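Local structure of uncharacterized protein (Bacteroides ovatus, 4FS7) at residues K191-N195 with M213-L219; Y202-I208 with D224-T230. The protein is of unknown function but, as an extracellular protein with BspA-type leucine-rich repeats, probably binds other proteins. One frame throughout, in Å; residues are numbered along the deposited sequence.

Contact 1: K191-N195 with M213-L219; sequences KLPRN and MEFPNSL
Equivalent loops of two successive leucine-rich repeats lie side by side here and run the same way. Both are irregular. CA of Arg-194 lies 5.9 Å from CA of Pro-216, and CA of Asn-195 5.5 Å from CA of Ser-218. A type I turn spans Pro-216 to Leu-219, closed by Leu-219 N to Pro-216 O (3.1 Å). The main bump is Leu-192 (chi1 m, chi2 t). Its CD1 fills a hollow formed by CG of selenomethionine Met-213 (3.7 Å), O of Glu-214 (3.6 Å), CD of Pro-216 (3.9 Å) and CD2 of Leu-219 (4.4 Å). In return, the Pro-216 ring presses on the other backbone: its CG is 3.4 Å from Pro-193 O and its CB 3.6 Å from Arg-194 O. Water 1 links Leu-192 N (2.9 Å) to Glu-214 O (2.7 Å). Water 2 links Arg-194 O (2.9 Å) to Ser-218 OG (3.0 Å). Ser-218 OG also makes a hydrogen bond to Leu-196 O. Packing of Leu-192 and Pro-216 thus joins the loops, while the waters bridge their polar groups.

Contact 2: Y202-I208 with D224-T230; sequences YCFAECI and DFALSKT
This contact belongs to the stacked turns of two neighbouring BspA-type leucine-rich repeats. Residues 202-208 and 224-230 have no regular helix or strand, yet they follow nearly the same path. Each has a type I turn (Tyr-202 to Ala-205; Phe-225 to Ser-228) followed by a type II turn (Phe-204 to Cys-207; Leu-227 to Thr-230). Phi is positive at Tyr-202 (62/13) and Phe-225 (58/21), which start the type I turns, and at Glu-206 (72/15) and Lys-229 (53/45), third in the type II turns. The two segments run parallel. Nearest CA pairs include Tyr-202 with Ala-226 (4.2 Å), Ala-205 with Ser-228 (4.7 Å) and Ile-208 with Thr-230 (4.2 Å).

Three backbone hydrogen bonds form a ladder: Tyr-202 N to Asp-224 O, Phe-204 N to Ala-226 O and Glu-206 N to Ser-228 O, each 2.9 Å. CA-H...O contacts add to it, from Ala-205 CA to Ser-228 O (3.3 Å) and from Thr-230 CA to Cys-207 O (3.2 Å). The ladder continues in both directions: Cys-203 pairs with Phe-181, and Leu-227 with Val-248.

Tyr-202 and Phe-225 hold matching places and share chi1 m. Their ring planes differ by 6°, but the rings are displaced sideways and hardly overlap, with centroids 5.1 Å apart. Tyr-202 CE1 meets Phe-225 CB at 3.5 Å. Phe-204 CB touches Leu-227 CD2 at 4.0 Å; both residues are also m. Thr-230 (chi1 p) turns OG1 to its own turn, bonding Leu-227 O at 2.9 Å, and sets CG2 3.2 Å from Phe-204 O. Such repetition from one coil to the next is typical of a leucine-rich repeat solenoid.

Overall arrangement
Both contacts join the same two consecutive repeats at different places around the coil. Their segments alternate along the chain: 191-195, 202-208, 213-219, 224-230. Strand 198-199 lies between 191-195 and 202-208, and strand 221-222 between 213-219 and 224-230. These strands are neighbours in a parallel five-stranded sheet. The contact centres are about 17 Å apart, with contact 2 nearer the centre of the chain. They still meet in the interior, where Met-213 CE lies 3.5 Å from Leu-227 CD2 and Met-213 SE 3.8 Å from Phe-204 CE2. The two repeats are thus joined through loop, sheet and turns, as successive coils of one elongated solenoid.

Contact 1: K191-N195 with M213-L219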
ATOM      1  N   LYS A 191       0.486 -13.313  -5.585  1.00 11.15           N
ATOM      2  CA  LYS A 191      -0.007 -13.522  -6.937  1.00 11.61           C
ATOM      3  C   LYS A 191      -1.216 -12.639  -7.163  1.00 11.04           C
ATOM      4  O   LYS A 191      -2.246 -12.815  -6.543  1.00 13.02           O
ATOM      5  CB  LYS A 191      -0.339 -14.998  -7.153  1.00 13.25           C
ATOM      6  CG  LYS A 191      -0.831 -15.303  -8.558  1.00 16.71           C
ATOM      7  CD  LYS A 191      -0.991 -16.797  -8.825  1.00 21.55           C
ATOM      8  CE  LYS A 191      -1.477 -17.069 -10.272  1.00 30.16           C
ATOM      9  NZ  LYS A 191      -0.657 -16.309 -11.299  1.00 39.03           N
ATOM     10  N   LEU A 192      -1.094 -11.680  -8.057  1.00 11.23           N
ATOM     11  CA  LEU A 192      -2.157 -10.754  -8.310  1.00 10.90           C
ATOM     12  C   LEU A 192      -3.222 -11.409  -9.176  1.00 11.86           C
ATOM     13  O   LEU A 192      -2.913 -12.238 -10.029  1.00 13.23           O
ATOM     14  CB  LEU A 192      -1.599  -9.489  -8.968  1.00 11.74           C
ATOM     15  CG  LEU A 192      -0.674  -8.646  -8.081  1.00 11.39           C
ATOM     16  CD1 LEU A 192      -0.112  -7.474  -8.898  1.00 13.28           C
ATOM     17  CD2 LEU A 192      -1.414  -8.099  -6.840  1.00 13.22           C
ATOM     18  N   PRO A 193      -4.506 -11.005  -9.008  1.00 12.44           N
ATOM     19  CA  PRO A 193      -5.551 -11.495  -9.902  1.00 12.55           C
ATOM     20  C   PRO A 193      -5.141 -11.269 -11.347  1.00 13.28           C
ATOM     21  O   PRO A 193      -4.590 -10.223 -11.684  1.00 12.47           O
ATOM     22  CB  PRO A 193      -6.755 -10.641  -9.496  1.00 12.36           C
ATOM     23  CG  PRO A 193      -6.540 -10.389  -8.063  1.00 13.72           C
ATOM     24  CD  PRO A 193      -5.057 -10.179  -7.939  1.00 12.83           C
ATOM     25  N   ARG A 194      -5.424 -12.235 -12.207  1.00 13.28           N
ATOM     26  CA  ARG A 194      -4.868 -12.278 -13.561  0.50 14.85           C
ATOM     27  C   ARG A 194      -5.320 -11.141 -14.475  1.00 13.64           C
ATOM     28  O   ARG A 194      -4.651 -10.851 -15.454  1.00 17.16           O
ATOM     29  CB  ARG A 194      -5.115 -13.659 -14.208  0.50 17.93           C
ATOM     30  CG  ARG A 194      -4.340 -14.810 -13.532  0.50 21.05           C
ATOM     31  CD  ARG A 194      -4.815 -16.199 -14.005  0.50 26.36           C
ATOM     32  NE  ARG A 194      -4.082 -17.313 -13.390  0.50 30.79           N
ATOM     33  CZ  ARG A 194      -4.591 -18.134 -12.475  0.50 33.09           C
ATOM     34  NH1 ARG A 194      -5.836 -17.961 -12.056  0.50 34.02           N
ATOM     35  NH2 ARG A 194      -3.865 -19.128 -11.978  0.50 32.64           N
ATOM     36  N   ASN A 195      -6.458 -10.536 -14.158  1.00 13.40           N
ATOM     37  CA  ASN A 195      -7.009  -9.408 -14.903  0.50 13.38           C
ATOM     38  C   ASN A 195      -7.101  -8.134 -14.046  1.00 11.90           C
ATOM     39  O   ASN A 195      -7.910  -7.266 -14.302  1.00 13.60           O
ATOM     40  CB  ASN A 195      -8.389  -9.759 -15.454  0.50 15.01           C
ATOM     41  CG  ASN A 195      -8.744  -8.975 -16.697  0.50 15.61           C
ATOM     42  OD1 ASN A 195      -9.875  -8.536 -16.835  0.50 21.26           O
ATOM     43  ND2 ASN A 195      -7.792  -8.816 -17.618  0.50 15.26           N
HETATM   44  N   MSE A 213       6.207 -10.031  -6.995  1.00 12.51           N
HETATM   45  CA  MSE A 213       4.894  -9.577  -7.464  0.67 13.01           C
HETATM   46  C   MSE A 213       5.013  -9.199  -8.919  1.00 14.77           C
HETATM   47  O   MSE A 213       5.672  -8.229  -9.279  1.00 19.44           O
HETATM   48  CB  MSE A 213       4.363  -8.429  -6.635  0.67 16.12           C
HETATM   49  CG  MSE A 213       2.872  -8.187  -6.850  0.67 15.51           C
HETATM   50 SE   MSE A 213       2.182  -6.681  -5.806  0.50 15.41          SE
HETATM   51  CE  MSE A 213       3.510  -5.405  -6.393  0.67 24.36           C
ATOM     52  N   GLU A 214       4.430 -10.010  -9.777  1.00 13.90           N
ATOM     53  CA  GLU A 214       4.438  -9.753 -11.213  1.00 14.48           C
ATOM     54  C   GLU A 214       3.211  -8.964 -11.561  1.00 13.62           C
ATOM     55  O   GLU A 214       2.128  -9.231 -11.045  1.00 16.11           O
ATOM     56  CB  GLU A 214       4.478 -11.064 -11.949  1.00 17.41           C
ATOM     57  CG  GLU A 214       5.834 -11.717 -11.783  1.00 22.01           C
ATOM     58  CD  GLU A 214       6.963 -10.868 -12.384  1.00 25.48           C
ATOM     59  OE1 GLU A 214       6.874 -10.550 -13.593  1.00 30.52           O
ATOM     60  OE2 GLU A 214       7.914 -10.493 -11.651  1.00 27.50           O
ATOM     61  N   PHE A 215       3.348  -7.980 -12.429  1.00 13.38           N
ATOM     62  CA  PHE A 215       2.231  -7.177 -12.876  1.00 12.91           C
ATOM     63  C   PHE A 215       1.514  -7.833 -14.045  1.00 13.96           C
ATOM     64  O   PHE A 215       2.132  -8.095 -15.066  1.00 14.83           O
ATOM     65  CB  PHE A 215       2.724  -5.829 -13.362  1.00 13.65           C
ATOM     66  CG  PHE A 215       3.455  -5.001 -12.343  1.00 13.76           C
ATOM     67  CD1 PHE A 215       3.016  -4.871 -11.043  1.00 14.54           C
ATOM     68  CD2 PHE A 215       4.591  -4.291 -12.732  1.00 18.53           C
ATOM     69  CE1 PHE A 215       3.701  -4.066 -10.126  1.00 16.52           C
ATOM     70  CE2 PHE A 215       5.253  -3.473 -11.846  1.00 22.03           C
ATOM     71  CZ  PHE A 215       4.825  -3.352 -10.548  1.00 20.45           C
ATOM     72  N   PRO A 216       0.208  -8.065 -13.921  1.00 13.75           N
ATOM     73  CA  PRO A 216      -0.546  -8.529 -15.071  1.00 14.06           C
ATOM     74  C   PRO A 216      -0.526  -7.490 -16.181  1.00 13.01           C
ATOM     75  O   PRO A 216      -0.442  -6.304 -15.905  1.00 13.54           O
ATOM     76  CB  PRO A 216      -1.962  -8.686 -14.493  1.00 15.42           C
ATOM     77  CG  PRO A 216      -1.816  -8.769 -13.047  1.00 17.07           C
ATOM     78  CD  PRO A 216      -0.626  -7.991 -12.709  1.00 13.59           C
ATOM     79  N   ASN A 217      -0.680  -7.920 -17.427  1.00 15.33           N
ATOM     80  CA  ASN A 217      -0.743  -7.002 -18.555  1.00 15.16           C
ATOM     81  C   ASN A 217      -1.888  -6.012 -18.472  1.00 14.01           C
ATOM     82  O   ASN A 217      -1.805  -4.901 -19.021  1.00 17.27           O
ATOM     83  CB  ASN A 217      -0.752  -7.779 -19.882  1.00 17.58           C
ATOM     84  CG  ASN A 217       0.576  -8.481 -20.127  1.00 27.07           C
ATOM     85  OD1 ASN A 217       1.612  -8.114 -19.537  1.00 36.41           O
ATOM     86  ND2 ASN A 217       0.569  -9.493 -21.010  1.00 36.32           N
ATOM     87  N   SER A 218      -2.944  -6.400 -17.762  1.00 13.94           N
ATOM     88  CA  SER A 218      -4.135  -5.573 -17.587  1.00 13.65           C
ATOM     89  C   SER A 218      -3.969  -4.406 -16.563  1.00 11.74           C
ATOM     90  O   SER A 218      -4.789  -3.515 -16.529  1.00 13.94           O
ATOM     91  CB  SER A 218      -5.325  -6.437 -17.131  1.00 14.00           C
ATOM     92  OG  SER A 218      -4.916  -7.228 -16.007  1.00 14.39           O
ATOM     93  N   LEU A 219      -2.958  -4.486 -15.708  1.00 11.69           N
ATOM     94  CA  LEU A 219      -2.797  -3.553 -14.625  1.00 10.74           C
ATOM     95  C   LEU A 219      -2.246  -2.235 -15.136  1.00 11.60           C
ATOM     96  O   LEU A 219      -1.158  -2.184 -15.701  1.00 13.12           O
ATOM     97  CB  LEU A 219      -1.876  -4.158 -13.573  1.00 11.46           C
ATOM     98  CG  LEU A 219      -1.490  -3.279 -12.394  1.00 10.78           C
ATOM     99  CD1 LEU A 219      -2.669  -2.861 -11.550  1.00 10.88           C
ATOM    100  CD2 LEU A 219      -0.472  -4.013 -11.550  1.00 12.73           C
TER
HETATM  101  O   HOH W   1       1.125 -11.492  -9.925  1.00 17.28           O
HETATM  102  O   HOH W   2      -3.724  -9.390 -17.755  1.00 22.77           O

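Contact 2: Y202-I208 with D224-T230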
ATOM      1  N   TYR A 202      -1.764   3.158  -0.940  1.00  8.90           N
ATOM      2  CA  TYR A 202      -1.275   2.498   0.242  1.00  9.29           C
ATOM      3  C   TYR A 202      -1.467   0.993   0.239  1.00  8.74           C
ATOM      4  O   TYR A 202      -1.215   0.394   1.271  1.00  9.71           O
ATOM      5  CB  TYR A 202      -1.934   3.097   1.499  1.00 10.66           C
ATOM      6  CG  TYR A 202      -1.604   4.548   1.699  1.00 10.99           C
ATOM      7  CD1 TYR A 202      -0.396   4.953   2.258  1.00 11.37           C
ATOM      8  CD2 TYR A 202      -2.489   5.497   1.321  1.00 12.13           C
ATOM      9  CE1 TYR A 202      -0.114   6.318   2.436  1.00 12.06           C
ATOM     10  CE2 TYR A 202      -2.207   6.877   1.469  1.00 14.77           C
ATOM     11  CZ  TYR A 202      -1.007   7.259   2.007  1.00 12.16           C
ATOM     12  OH  TYR A 202      -0.740   8.604   2.169  1.00 14.77           O
ATOM     13  N   CYS A 203      -1.798   0.369  -0.888  1.00  8.76           N
ATOM     14  CA  CYS A 203      -2.218  -1.042  -0.833  1.00  9.10           C
ATOM     15  C   CYS A 203      -1.196  -1.956  -0.148  1.00  9.28           C
ATOM     16  O   CYS A 203      -1.578  -2.814   0.652  1.00 10.45           O
ATOM     17  CB  CYS A 203      -2.557  -1.514  -2.239  1.00  9.69           C
ATOM     18  SG  CYS A 203      -3.324  -3.111  -2.315  1.00 12.70           S
ATOM     19  N   PHE A 204       0.087  -1.793  -0.520  1.00  8.76           N
ATOM     20  CA  PHE A 204       1.160  -2.618   0.002  1.00  8.87           C
ATOM     21  C   PHE A 204       2.158  -1.776   0.793  1.00  9.12           C
ATOM     22  O   PHE A 204       3.266  -2.227   1.060  1.00 10.02           O
ATOM     23  CB  PHE A 204       1.877  -3.410  -1.094  1.00  9.69           C
ATOM     24  CG  PHE A 204       0.980  -4.324  -1.848  1.00  9.00           C
ATOM     25  CD1 PHE A 204       0.653  -5.581  -1.314  1.00 10.82           C
ATOM     26  CD2 PHE A 204       0.434  -3.960  -3.056  1.00 10.22           C
ATOM     27  CE1 PHE A 204      -0.168  -6.440  -1.960  1.00 10.74           C
ATOM     28  CE2 PHE A 204      -0.403  -4.854  -3.729  1.00 12.40           C
ATOM     29  CZ  PHE A 204      -0.660  -6.097  -3.181  1.00 12.11           C
ATOM     30  N   ALA A 205       1.743  -0.596   1.273  1.00  9.61           N
ATOM     31  CA  ALA A 205       2.660   0.224   2.061  1.00  9.50           C
ATOM     32  C   ALA A 205       3.139  -0.495   3.296  1.00 10.60           C
ATOM     33  O   ALA A 205       2.337  -1.091   3.991  1.00 12.18           O
ATOM     34  CB  ALA A 205       2.017   1.558   2.402  1.00 10.75           C
ATOM     35  N   GLU A 206       4.452  -0.461   3.545  1.00  9.54           N
ATOM     36  CA  GLU A 206       5.050  -1.067   4.723  0.50 10.35           C
ATOM     37  C   GLU A 206       5.060  -2.591   4.660  1.00  9.79           C
ATOM     38  O   GLU A 206       5.316  -3.211   5.664  1.00 12.12           O
ATOM     39  CB  GLU A 206       4.423  -0.541   6.032  0.50 10.66           C
ATOM     40  CG  GLU A 206       4.593   0.966   6.229  0.50 13.33           C
ATOM     41  CD  GLU A 206       4.176   1.464   7.620  0.50 14.42           C
ATOM     42  OE1 GLU A 206       3.567   0.707   8.428  0.50 16.28           O
ATOM     43  OE2 GLU A 206       4.460   2.652   7.910  0.50 15.11           O
ATOM     44  N   CYS A 207       4.826  -3.160   3.485  1.00 10.05           N
ATOM     45  CA  CYS A 207       5.073  -4.604   3.303  1.00 10.80           C
ATOM     46  C   CYS A 207       6.571  -4.740   3.011  1.00 10.27           C
ATOM     47  O   CYS A 207       7.011  -4.938   1.883  1.00 10.48           O
ATOM     48  CB  CYS A 207       4.254  -5.157   2.168  1.00 10.80           C
ATOM     49  SG  CYS A 207       2.477  -5.218   2.571  1.00 11.52           S
ATOM     50  N   ILE A 208       7.351  -4.617   4.082  1.00 10.69           N
ATOM     51  CA  ILE A 208       8.807  -4.413   3.979  1.00 12.30           C
ATOM     52  C   ILE A 208       9.555  -5.597   3.404  1.00 12.56           C
ATOM     53  O   ILE A 208      10.715  -5.469   2.974  1.00 14.58           O
ATOM     54  CB  ILE A 208       9.393  -3.971   5.317  1.00 13.64           C
ATOM     55  CG1 ILE A 208       9.175  -4.999   6.429  1.00 15.45           C
ATOM     56  CG2 ILE A 208       8.872  -2.577   5.711  1.00 16.91           C
ATOM     57  CD1 ILE A 208      10.010  -4.721   7.687  1.00 24.26           C
ATOM     58  N   ASP A 224      -1.211   6.254  -4.860  1.00  9.41           N
ATOM     59  CA  ASP A 224      -0.263   6.943  -4.031  1.00  9.06           C
ATOM     60  C   ASP A 224       0.295   6.020  -2.946  1.00  8.80           C
ATOM     61  O   ASP A 224      -0.474   5.311  -2.293  1.00  9.74           O
ATOM     62  CB  ASP A 224      -0.898   8.165  -3.320  1.00  9.89           C
ATOM     63  CG  ASP A 224      -1.390   9.270  -4.243  1.00 11.66           C
ATOM     64  OD1 ASP A 224      -1.192   9.201  -5.458  1.00 11.95           O
ATOM     65  OD2 ASP A 224      -1.981  10.222  -3.687  1.00 16.79           O
ATOM     66  N   PHE A 225       1.612   5.976  -2.768  1.00  8.22           N
ATOM     67  CA  PHE A 225       2.262   5.163  -1.771  1.00  8.31           C
ATOM     68  C   PHE A 225       1.960   3.658  -1.898  1.00  8.67           C
ATOM     69  O   PHE A 225       2.176   2.901  -0.975  1.00  9.12           O
ATOM     70  CB  PHE A 225       1.927   5.618  -0.327  1.00  9.78           C
ATOM     71  CG  PHE A 225       2.475   6.961   0.040  1.00  8.42           C
ATOM     72  CD1 PHE A 225       3.749   7.073   0.619  1.00  9.55           C
ATOM     73  CD2 PHE A 225       1.728   8.096  -0.117  1.00  9.88           C
ATOM     74  CE1 PHE A 225       4.250   8.304   0.987  1.00 10.49           C
ATOM     75  CE2 PHE A 225       2.261   9.339   0.257  1.00 11.09           C
ATOM     76  CZ  PHE A 225       3.488   9.415   0.809  1.00  9.91           C
ATOM     77  N   ALA A 226       1.521   3.183  -3.078  1.00  8.81           N
ATOM     78  CA  ALA A 226       1.043   1.794  -3.164  1.00  8.74           C
ATOM     79  C   ALA A 226       2.070   0.750  -2.868  1.00  8.46           C
ATOM     80  O   ALA A 226       1.723  -0.330  -2.358  1.00  9.68           O
ATOM     81  CB  ALA A 226       0.361   1.515  -4.503  1.00 10.49           C
ATOM     82  N   LEU A 227       3.328   1.051  -3.203  1.00  8.67           N
ATOM     83  CA  LEU A 227       4.435   0.129  -2.978  1.00  8.92           C
ATOM     84  C   LEU A 227       5.485   0.795  -2.092  1.00  9.44           C
ATOM     85  O   LEU A 227       6.654   0.437  -2.154  1.00 10.16           O
ATOM     86  CB  LEU A 227       5.010  -0.371  -4.311  1.00  9.50           C
ATOM     87  CG  LEU A 227       4.091  -1.295  -5.108  1.00 12.61           C
ATOM     88  CD1 LEU A 227       4.646  -1.520  -6.522  1.00 15.15           C
ATOM     89  CD2 LEU A 227       3.996  -2.612  -4.345  1.00 16.33           C
ATOM     90  N   SER A 228       5.081   1.716  -1.241  1.00  8.54           N
ATOM     91  CA  SER A 228       6.030   2.403  -0.364  1.00  8.37           C
ATOM     92  C   SER A 228       6.537   1.483   0.712  1.00  9.21           C
ATOM     93  O   SER A 228       5.791   0.672   1.285  1.00 10.15           O
ATOM     94  CB  SER A 228       5.332   3.601   0.247  1.00  9.80           C
ATOM     95  OG  SER A 228       6.125   4.215   1.232  1.00 10.97           O
ATOM     96  N   LYS A 229       7.813   1.599   1.042  1.00  9.08           N
ATOM     97  CA  LYS A 229       8.423   0.784   2.093  1.00 10.00           C
ATOM     98  C   LYS A 229       8.167  -0.696   1.861  1.00 10.70           C
ATOM     99  O   LYS A 229       7.763  -1.430   2.772  1.00 12.64           O
ATOM    100  CB  LYS A 229       7.936   1.213   3.470  1.00 11.75           C
ATOM    101  CG  LYS A 229       8.505   2.543   3.890  1.00 16.94           C
ATOM    102  CD  LYS A 229       9.971   2.437   4.326  1.00 23.03           C
ATOM    103  CE  LYS A 229      10.417   3.781   4.702  1.00 22.44           C
ATOM    104  NZ  LYS A 229      11.851   3.967   4.575  1.00 21.29           N
ATOM    105  N   THR A 230       8.340  -1.122   0.617  1.00  9.70           N
ATOM    106  CA  THR A 230       8.337  -2.520   0.271  1.00 10.51           C
ATOM    107  C   THR A 230       9.750  -3.034   0.042  1.00 10.83           C
ATOM    108  O   THR A 230      10.720  -2.272   0.117  1.00 12.58           O
ATOM    109  CB  THR A 230       7.420  -2.807  -0.926  1.00 11.31           C
ATOM    110  OG1 THR A 230       7.931  -2.133  -2.088  1.00 10.84           O
ATOM    111  CG2 THR A 230       5.941  -2.460  -0.621  1.00 12.35           C
TER